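Local coordinates for trehalose synthase regulatory protein (Candida albicans, PDB 5HUS) that probably serves as a regulatory subunit of the trehalose synthase complex, its C-terminal domain having the HAD-type fold of trehalose-phosphatases, at residues Phe179-Thr187 with Val193-Ser201; His241-Leu252 with Asp269-Leu278. All coordinates share one frame; numbering follows the deposited sequence.

The two contacts sit on opposite sides of the chain's centre, their own centres about 24 Å apart and their nearest atoms about 6 Å. Contact 1 belongs to the small antiparallel sheet of four strands, where strand 184-189 is an outer one; contact 2 lies inside the large mixed sheet, with strands on both flanks. Both are partly buried, contact 2 with the larger share of buried residues. Both rest on backbone ladders, but the hairpin of contact 1 adds charged and imidazole groups at its partly exposed end, whereas the parallel pair of contact 2 adds mostly aliphatic packing. Helix 200-213 relates them: it begins within Val193-Ser201, and its Ile205 and Leu209 pack on Tyr248 and Val246.

Contact 1 of 2, residues Phe179-Thr187 with Val193-Ser201; sequences FEHNGVHAT and VIVQKDQIS
The beta hairpin of strands 184-189 and 192-197, part of the antiparallel four-stranded sheet that packs on helices 116-136 and 161-179, brings His185 against Asp198. The imidazole ND1 donates to Asp198 OD1 over 2.6 Å, entering the syn lone pair, and the ring and carboxylate planes lie only 19° apart. At the other ring nitrogen, NE2 gives its hydrogen to Glu180 OE2 at 3.0 Å, again in the ring plane, but from the anti side of that carboxylate and 34° out of its plane. With CG of His185 set beside its own backbone N (chi1 -79°), the ring is clasped edge-on between two acids.

Backbone bonds join the hydrogen-bonded pairs His185-Gln196 and Thr187-Ile194, and Asp198 N extends the ladder to Gly183 O at 2.8 Å. Beside Thr187, a water lies 2.7 Å from its OG1 and donates to Ile194 O. On the face that bears Val184 and Ala186, Val184 CG1 meets Val195 CG1 at 3.6 Å and Ala186 CB meets Val193 CG1 at the same distance; Ile175 of helix 161-179 covers Ala186 and Val195. Lys197 bends at chi2 and chi3, laying CD 3.1 Å from Gly183 O and letting NZ donate a hydrogen bond to Asn182 O, also 3.1 Å. Its ammonium also makes a long, weak ion pair with Glu118 of helix 116-136.

Donation from both imidazole nitrogens to carboxylates is consistent with a doubly protonated, cationic His185, whose charge Glu180 and Asp198 would offset.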
loop_
_atom_site.group_PDB
_atom_site.type_symbol
_atom_site.label_atom_id
_atom_site.label_comp_id
_atom_site.label_asym_id
_atom_site.label_seq_id
_atom_site.Cartn_x
_atom_site.Cartn_y
_atom_site.Cartn_z
ATOM N N PHE A 179 -12.008 -0.577 19.203
ATOM C CA PHE A 179 -12.244 -1.156 17.880
ATOM C C PHE A 179 -11.378 -2.349 17.500
ATOM O O PHE A 179 -11.590 -2.951 16.446
ATOM C CB PHE A 179 -12.095 -0.065 16.812
ATOM C CG PHE A 179 -13.218 0.924 16.815
ATOM C CD1 PHE A 179 -14.347 0.713 16.036
ATOM C CD2 PHE A 179 -13.162 2.052 17.615
ATOM C CE1 PHE A 179 -15.390 1.617 16.046
ATOM C CE2 PHE A 179 -14.201 2.961 17.627
ATOM C CZ PHE A 179 -15.317 2.742 16.842
ATOM N N GLU A 180 -10.405 -2.702 18.337
ATOM C CA GLU A 180 -9.540 -3.840 18.042
ATOM C C GLU A 180 -10.332 -5.125 17.760
ATOM O O GLU A 180 -9.975 -5.883 16.867
ATOM C CB GLU A 180 -8.553 -4.081 19.186
ATOM C CG GLU A 180 -7.720 -5.335 19.028
ATOM C CD GLU A 180 -6.669 -5.496 20.111
ATOM O OE1 GLU A 180 -7.024 -5.414 21.307
ATOM O OE2 GLU A 180 -5.486 -5.708 19.762
ATOM N N HIS A 181 -11.421 -5.353 18.495
ATOM C CA HIS A 181 -12.208 -6.574 18.295
ATOM C C HIS A 181 -12.861 -6.622 16.914
ATOM O O HIS A 181 -13.259 -7.687 16.452
ATOM C CB HIS A 181 -13.288 -6.715 19.378
ATOM C CG HIS A 181 -14.383 -5.700 19.276
ATOM N ND1 HIS A 181 -14.353 -4.506 19.960
ATOM C CD2 HIS A 181 -15.542 -5.703 18.574
ATOM C CE1 HIS A 181 -15.449 -3.819 19.691
ATOM N NE2 HIS A 181 -16.186 -4.521 18.849
ATOM N N ASN A 182 -12.978 -5.467 16.266
ATOM C CA ASN A 182 -13.524 -5.403 14.914
ATOM C C ASN A 182 -12.462 -5.591 13.834
ATOM O O ASN A 182 -12.753 -5.470 12.649
ATOM C CB ASN A 182 -14.230 -4.066 14.690
ATOM C CG ASN A 182 -15.483 -3.923 15.526
ATOM O OD1 ASN A 182 -16.216 -4.890 15.735
ATOM N ND2 ASN A 182 -15.739 -2.713 16.007
ATOM N N GLY A 183 -11.233 -5.870 14.247
ATOM C CA GLY A 183 -10.127 -5.987 13.307
ATOM C C GLY A 183 -9.695 -4.633 12.774
ATOM O O GLY A 183 -9.276 -4.509 11.622
ATOM N N VAL A 184 -9.811 -3.613 13.619
ATOM C CA VAL A 184 -9.433 -2.249 13.261
ATOM C C VAL A 184 -8.412 -1.721 14.266
ATOM O O VAL A 184 -8.565 -1.927 15.466
ATOM C CB VAL A 184 -10.668 -1.320 13.220
ATOM C CG1 VAL A 184 -10.254 0.138 13.064
ATOM C CG2 VAL A 184 -11.609 -1.747 12.103
ATOM N N HIS A 185 -7.362 -1.062 13.780
ATOM C CA HIS A 185 -6.349 -0.510 14.671
ATOM C C HIS A 185 -5.924 0.890 14.257
ATOM O O HIS A 185 -6.013 1.249 13.085
ATOM C CB HIS A 185 -5.117 -1.413 14.725
ATOM C CG HIS A 185 -5.283 -2.605 15.617
ATOM N ND1 HIS A 185 -5.726 -3.826 15.154
ATOM C CD2 HIS A 185 -5.070 -2.759 16.944
ATOM C CE1 HIS A 185 -5.775 -4.683 16.158
ATOM N NE2 HIS A 185 -5.381 -4.062 17.255
ATOM N N ALA A 186 -5.477 1.666 15.239
ATOM C CA ALA A 186 -4.855 2.963 14.996
ATOM C C ALA A 186 -3.339 2.823 15.123
ATOM O O ALA A 186 -2.849 2.107 15.995
ATOM C CB ALA A 186 -5.378 3.990 15.965
ATOM N N THR A 187 -2.597 3.498 14.254
ATOM C CA THR A 187 -1.138 3.433 14.294
ATOM C C THR A 187 -0.559 4.836 14.141
ATOM O O THR A 187 -1.150 5.680 13.476
ATOM C CB THR A 187 -0.585 2.516 13.185
ATOM O OG1 THR A 187 -1.320 1.285 13.173
ATOM C CG2 THR A 187 0.887 2.212 13.419
ATOM N N VAL A 193 -2.093 9.898 13.186
ATOM C CA VAL A 193 -2.642 8.598 13.535
ATOM C C VAL A 193 -3.495 8.104 12.376
ATOM O O VAL A 193 -4.420 8.798 11.959
ATOM C CB VAL A 193 -3.496 8.665 14.814
ATOM C CG1 VAL A 193 -4.117 7.301 15.123
ATOM C CG2 VAL A 193 -2.662 9.159 15.987
ATOM N N ILE A 194 -3.183 6.927 11.840
ATOM C CA ILE A 194 -4.030 6.359 10.798
ATOM C C ILE A 194 -4.831 5.178 11.336
ATOM O O ILE A 194 -4.294 4.300 12.016
ATOM C CB ILE A 194 -3.225 5.915 9.557
ATOM C CG1 ILE A 194 -4.170 5.324 8.506
ATOM C CG2 ILE A 194 -2.124 4.929 9.926
ATOM C CD1 ILE A 194 -3.469 4.750 7.309
ATOM N N VAL A 195 -6.127 5.191 11.042
ATOM C CA VAL A 195 -7.036 4.128 11.463
ATOM C C VAL A 195 -7.412 3.295 10.237
ATOM O O VAL A 195 -7.940 3.838 9.254
ATOM C CB VAL A 195 -8.308 4.706 12.144
ATOM C CG1 VAL A 195 -9.175 3.579 12.721
ATOM C CG2 VAL A 195 -7.924 5.702 13.224
ATOM N N GLN A 196 -7.101 1.999 10.267
ATOM C CA GLN A 196 -7.435 1.133 9.140
ATOM C C GLN A 196 -7.726 -0.301 9.562
ATOM O O GLN A 196 -7.410 -0.720 10.687
ATOM C CB GLN A 196 -6.305 1.139 8.084
ATOM C CG GLN A 196 -5.068 0.430 8.528
ATOM C CD GLN A 196 -4.054 0.252 7.402
ATOM O OE1 GLN A 196 -3.257 -0.684 7.403
ATOM N NE2 GLN A 196 -4.075 1.158 6.451
ATOM N N LYS A 197 -8.338 -1.032 8.635
ATOM C CA LYS A 197 -8.584 -2.456 8.791
ATOM C C LYS A 197 -7.275 -3.231 8.864
ATOM O O LYS A 197 -6.352 -2.995 8.081
ATOM C CB LYS A 197 -9.432 -2.983 7.631
ATOM C CG LYS A 197 -10.871 -3.301 7.987
ATOM C CD LYS A 197 -10.945 -4.449 8.981
ATOM C CE LYS A 197 -11.907 -5.536 8.531
ATOM N NZ LYS A 197 -12.506 -6.257 9.688
ATOM N N ASP A 198 -7.203 -4.173 9.799
ATOM C CA ASP A 198 -6.007 -4.998 9.973
ATOM C C ASP A 198 -5.594 -5.721 8.697
ATOM O O ASP A 198 -6.423 -6.347 8.034
ATOM C CB ASP A 198 -6.228 -6.039 11.078
ATOM C CG ASP A 198 -6.319 -5.420 12.449
ATOM O OD1 ASP A 198 -6.149 -4.185 12.566
ATOM O OD2 ASP A 198 -6.546 -6.174 13.416
ATOM N N GLN A 199 -4.302 -5.629 8.374
ATOM C CA GLN A 199 -3.697 -6.327 7.244
ATOM C C GLN A 199 -4.412 -6.091 5.910
ATOM O O GLN A 199 -4.382 -6.942 5.030
ATOM C CB GLN A 199 -3.620 -7.835 7.537
ATOM C CG GLN A 199 -2.620 -8.188 8.636
ATOM C CD GLN A 199 -2.485 -9.688 8.874
ATOM O OE1 GLN A 199 -3.431 -10.451 8.684
ATOM N NE2 GLN A 199 -1.299 -10.110 9.293
ATOM N N ILE A 200 -5.033 -4.930 5.740
ATOM C CA ILE A 200 -5.800 -4.716 4.516
ATOM C C ILE A 200 -4.861 -4.615 3.296
ATOM O O ILE A 200 -5.224 -5.050 2.201
ATOM C CB ILE A 200 -6.732 -3.466 4.635
ATOM C CG1 ILE A 200 -7.734 -3.422 3.477
ATOM C CG2 ILE A 200 -5.935 -2.174 4.736
ATOM C CD1 ILE A 200 -8.613 -4.648 3.378
ATOM N N SER A 201 -3.643 -4.112 3.484
ATOM C CA SER A 201 -2.692 -4.041 2.365
ATOM C C SER A 201 -2.245 -5.442 1.962
ATOM O O SER A 201 -2.077 -5.739 0.780
ATOM C CB SER A 201 -1.478 -3.168 2.716
ATOM O OG SER A 201 -0.720 -3.737 3.767
HETATM O O HOH W 1 -3.189 1.775 11.276
#

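Contact 2 of 2, residues His241-Leu252 with Asp269-Leu278; sequences HEVAAVLYSGGL and DIGNTLTVTL
Ile270 reaches Val243-Val246 from the turn that leads into strand 272-278. From its CB two branches part: CG2, anti to the backbone N, lies 3.7 Å from Val246 CG2 and equally near Ala244 C, while CG1 takes the place beside the backbone N, 4.0 Å from that same Val246 methyl. At the tip, CD1 comes to 3.9 Å from Val243 O. The two side chains, Ile270 and Val246, meet at about a right angle, and Leu209 of helix 200-213 also packs on Val246.

Beyond this point the strands run almost exactly parallel, 5° apart, and the backbone bonds pass back and forth between them: Asn272 N to Ala244 O, Val246 N to Asn272 O, and onward in the same rhythm to Leu278 N, which meets Gly250 O at 2.9 Å with an N-H...O angle of 172°. Helix 254-265 makes the connection between the two strands, completing a beta-alpha-beta crossover in the Rossmann-like core of the HAD fold. Strand 243-250 is flanked on its other edge by strand 20-26, and strand 272-278 by strand 292-294.

Leu247 and Leu274 lie side by side and point the same way, with Leu247 CD1 3.7 Å from Leu274 CD2; Tyr292 also packs on Leu274. Farther along that face, Val276 CG1 stands 3.6 Å from Ser249 CB. On the reverse face Tyr248 sends its ring to helix 254-265, where OH bonds to Asp256 and Asn259 and the ring meets that of Tyr260. At the C-terminal end Leu252 crosses Thr277 at about a right angle, its CD2 methyl 3.4 Å from Thr277 OG1.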
loop_
_atom_site.group_PDB
_atom_site.type_symbol
_atom_site.label_atom_id
_atom_site.label_comp_id
_atom_site.label_asym_id
_atom_site.label_seq_id
_atom_site.Cartn_x
_atom_site.Cartn_y
_atom_site.Cartn_z
ATOM N N HIS A 241 0.337 -21.494 -11.393
ATOM C CA HIS A 241 1.501 -20.701 -11.060
ATOM C C HIS A 241 1.747 -19.767 -12.230
ATOM O O HIS A 241 2.863 -19.675 -12.731
ATOM C CB HIS A 241 2.725 -21.582 -10.798
ATOM C CG HIS A 241 2.694 -22.294 -9.483
ATOM N ND1 HIS A 241 3.509 -21.944 -8.427
ATOM C CD2 HIS A 241 1.951 -23.341 -9.050
ATOM C CE1 HIS A 241 3.269 -22.742 -7.403
ATOM N NE2 HIS A 241 2.327 -23.600 -7.756
ATOM N N GLU A 242 0.685 -19.096 -12.680
ATOM C CA GLU A 242 0.788 -18.176 -13.812
ATOM C C GLU A 242 1.761 -17.045 -13.509
ATOM O O GLU A 242 2.444 -16.558 -14.405
ATOM C CB GLU A 242 -0.581 -17.602 -14.179
ATOM C CG GLU A 242 -1.577 -18.625 -14.711
ATOM C CD GLU A 242 -1.356 -18.960 -16.174
ATOM O OE1 GLU A 242 -0.475 -18.337 -16.805
ATOM O OE2 GLU A 242 -2.067 -19.847 -16.693
ATOM N N VAL A 243 1.821 -16.631 -12.248
ATOM C CA VAL A 243 2.787 -15.620 -11.826
ATOM C C VAL A 243 4.039 -16.298 -11.279
ATOM O O VAL A 243 3.973 -17.055 -10.311
ATOM C CB VAL A 243 2.192 -14.662 -10.764
ATOM C CG1 VAL A 243 3.282 -13.767 -10.177
ATOM C CG2 VAL A 243 1.081 -13.820 -11.378
ATOM N N ALA A 244 5.176 -16.025 -11.912
ATOM C CA ALA A 244 6.439 -16.655 -11.547
ATOM C C ALA A 244 7.390 -15.704 -10.825
ATOM O O ALA A 244 8.455 -16.113 -10.366
ATOM C CB ALA A 244 7.118 -17.219 -12.796
ATOM N N ALA A 245 7.010 -14.431 -10.730
ATOM C CA ALA A 245 7.834 -13.444 -10.042
ATOM C C ALA A 245 6.978 -12.336 -9.453
ATOM O O ALA A 245 6.095 -11.817 -10.130
ATOM C CB ALA A 245 8.868 -12.854 -10.992
ATOM N N VAL A 246 7.247 -11.989 -8.195
ATOM C CA VAL A 246 6.550 -10.891 -7.515
ATOM C C VAL A 246 7.564 -9.925 -6.910
ATOM O O VAL A 246 8.558 -10.347 -6.310
ATOM C CB VAL A 246 5.608 -11.400 -6.405
ATOM C CG1 VAL A 246 4.856 -10.235 -5.763
ATOM C CG2 VAL A 246 4.627 -12.419 -6.956
ATOM N N LEU A 247 7.319 -8.630 -7.075
ATOM C CA LEU A 247 8.195 -7.613 -6.517
ATOM C C LEU A 247 7.365 -6.576 -5.770
ATOM O O LEU A 247 6.307 -6.168 -6.241
ATOM C CB LEU A 247 9.022 -6.942 -7.624
ATOM C CG LEU A 247 10.092 -5.907 -7.249
ATOM C CD1 LEU A 247 11.194 -5.912 -8.303
ATOM C CD2 LEU A 247 9.534 -4.492 -7.105
ATOM N N TYR A 248 7.844 -6.161 -4.605
ATOM C CA TYR A 248 7.205 -5.073 -3.869
ATOM C C TYR A 248 8.243 -4.030 -3.530
ATOM O O TYR A 248 9.323 -4.371 -3.049
ATOM C CB TYR A 248 6.530 -5.588 -2.590
ATOM C CG TYR A 248 5.945 -4.497 -1.719
ATOM C CD1 TYR A 248 6.717 -3.854 -0.755
ATOM C CD2 TYR A 248 4.624 -4.089 -1.878
ATOM C CE1 TYR A 248 6.190 -2.839 0.030
ATOM C CE2 TYR A 248 4.089 -3.079 -1.099
ATOM C CZ TYR A 248 4.876 -2.462 -0.146
ATOM O OH TYR A 248 4.356 -1.468 0.650
ATOM N N SER A 249 7.925 -2.764 -3.799
ATOM C CA SER A 249 8.793 -1.663 -3.412
ATOM C C SER A 249 8.025 -0.700 -2.524
ATOM O O SER A 249 6.854 -0.414 -2.777
ATOM C CB SER A 249 9.335 -0.926 -4.635
ATOM O OG SER A 249 10.178 0.140 -4.231
ATOM N N GLY A 250 8.680 -0.198 -1.486
ATOM C CA GLY A 250 8.027 0.743 -0.602
ATOM C C GLY A 250 9.005 1.649 0.105
ATOM O O GLY A 250 10.087 1.943 -0.410
ATOM N N GLY A 251 8.606 2.100 1.285
ATOM C CA GLY A 251 9.466 2.895 2.135
ATOM C C GLY A 251 9.717 2.172 3.439
ATOM O O GLY A 251 9.629 0.948 3.511
ATOM N N LEU A 252 10.033 2.934 4.476
ATOM C CA LEU A 252 10.330 2.359 5.777
ATOM C C LEU A 252 9.255 2.749 6.770
ATOM O O LEU A 252 9.461 3.618 7.621
ATOM C CB LEU A 252 11.699 2.823 6.268
ATOM C CG LEU A 252 12.862 2.433 5.361
ATOM C CD1 LEU A 252 14.076 3.293 5.651
ATOM C CD2 LEU A 252 13.189 0.958 5.533
ATOM N N ASP A 269 5.801 -20.094 -2.589
ATOM C CA ASP A 269 4.639 -20.306 -3.454
ATOM C C ASP A 269 4.824 -19.791 -4.880
ATOM O O ASP A 269 4.211 -20.305 -5.816
ATOM C CB ASP A 269 3.405 -19.630 -2.850
ATOM C CG ASP A 269 2.979 -20.255 -1.538
ATOM O OD1 ASP A 269 2.962 -21.499 -1.452
ATOM O OD2 ASP A 269 2.665 -19.500 -0.596
ATOM N N ILE A 270 5.647 -18.762 -5.045
ATOM C CA ILE A 270 5.717 -18.065 -6.324
ATOM C C ILE A 270 6.963 -18.410 -7.128
ATOM O O ILE A 270 6.866 -18.747 -8.309
ATOM C CB ILE A 270 5.650 -16.540 -6.120
ATOM C CG1 ILE A 270 4.257 -16.137 -5.636
ATOM C CG2 ILE A 270 5.989 -15.807 -7.413
ATOM C CD1 ILE A 270 3.139 -16.601 -6.546
ATOM N N GLY A 271 8.132 -18.325 -6.504
ATOM C CA GLY A 271 9.359 -18.667 -7.204
ATOM C C GLY A 271 10.433 -17.609 -7.058
ATOM O O GLY A 271 11.384 -17.779 -6.296
ATOM N N ASN A 272 10.291 -16.519 -7.807
ATOM C CA ASN A 272 11.129 -15.347 -7.609
ATOM C C ASN A 272 10.359 -14.272 -6.855
ATOM O O ASN A 272 9.227 -13.952 -7.218
ATOM C CB ASN A 272 11.630 -14.798 -8.943
ATOM C CG ASN A 272 12.841 -15.541 -9.452
ATOM O OD1 ASN A 272 13.191 -16.602 -8.935
ATOM N ND2 ASN A 272 13.497 -14.984 -10.465
ATOM N N THR A 273 10.957 -13.760 -5.784
ATOM C CA THR A 273 10.386 -12.644 -5.035
ATOM C C THR A 273 11.491 -11.637 -4.779
ATOM O O THR A 273 12.662 -12.000 -4.682
ATOM C CB THR A 273 9.745 -13.081 -3.687
ATOM O OG1 THR A 273 10.761 -13.551 -2.789
ATOM C CG2 THR A 273 8.710 -14.179 -3.903
ATOM N N LEU A 274 11.129 -10.365 -4.698
ATOM C CA LEU A 274 12.108 -9.329 -4.423
ATOM C C LEU A 274 11.423 -8.207 -3.666
ATOM O O LEU A 274 10.347 -7.761 -4.042
ATOM C CB LEU A 274 12.739 -8.811 -5.723
ATOM C CG LEU A 274 13.916 -7.824 -5.667
ATOM C CD1 LEU A 274 14.709 -7.895 -6.967
ATOM C CD2 LEU A 274 13.464 -6.385 -5.418
ATOM N N THR A 275 12.050 -7.768 -2.587
ATOM C CA THR A 275 11.572 -6.614 -1.849
ATOM C C THR A 275 12.663 -5.551 -1.846
ATOM O O THR A 275 13.840 -5.859 -1.644
ATOM C CB THR A 275 11.187 -6.979 -0.409
ATOM O OG1 THR A 275 12.258 -7.710 0.200
ATOM C CG2 THR A 275 9.930 -7.841 -0.397
ATOM N N VAL A 276 12.271 -4.306 -2.083
ATOM C CA VAL A 276 13.228 -3.206 -2.114
ATOM C C VAL A 276 12.622 -1.974 -1.455
ATOM O O VAL A 276 11.447 -1.657 -1.663
ATOM C CB VAL A 276 13.676 -2.881 -3.562
ATOM C CG1 VAL A 276 12.472 -2.685 -4.475
ATOM C CG2 VAL A 276 14.576 -1.659 -3.587
ATOM N N THR A 277 13.411 -1.299 -0.628
ATOM C CA THR A 277 12.929 -0.107 0.044
ATOM C C THR A 277 13.691 1.130 -0.400
ATOM O O THR A 277 14.878 1.058 -0.715
ATOM C CB THR A 277 13.032 -0.225 1.579
ATOM O OG1 THR A 277 12.469 0.946 2.179
ATOM C CG2 THR A 277 14.482 -0.368 2.034
ATOM N N LEU A 278 12.981 2.249 -0.443
ATOM C CA LEU A 278 13.598 3.557 -0.607
ATOM C C LEU A 278 14.312 3.933 0.681
ATOM O O LEU A 278 13.737 3.835 1.763
ATOM C CB LEU A 278 12.546 4.605 -0.970
ATOM C CG LEU A 278 11.996 4.508 -2.393
ATOM C CD1 LEU A 278 10.680 5.263 -2.516
ATOM C CD2 LEU A 278 13.014 5.060 -3.370
#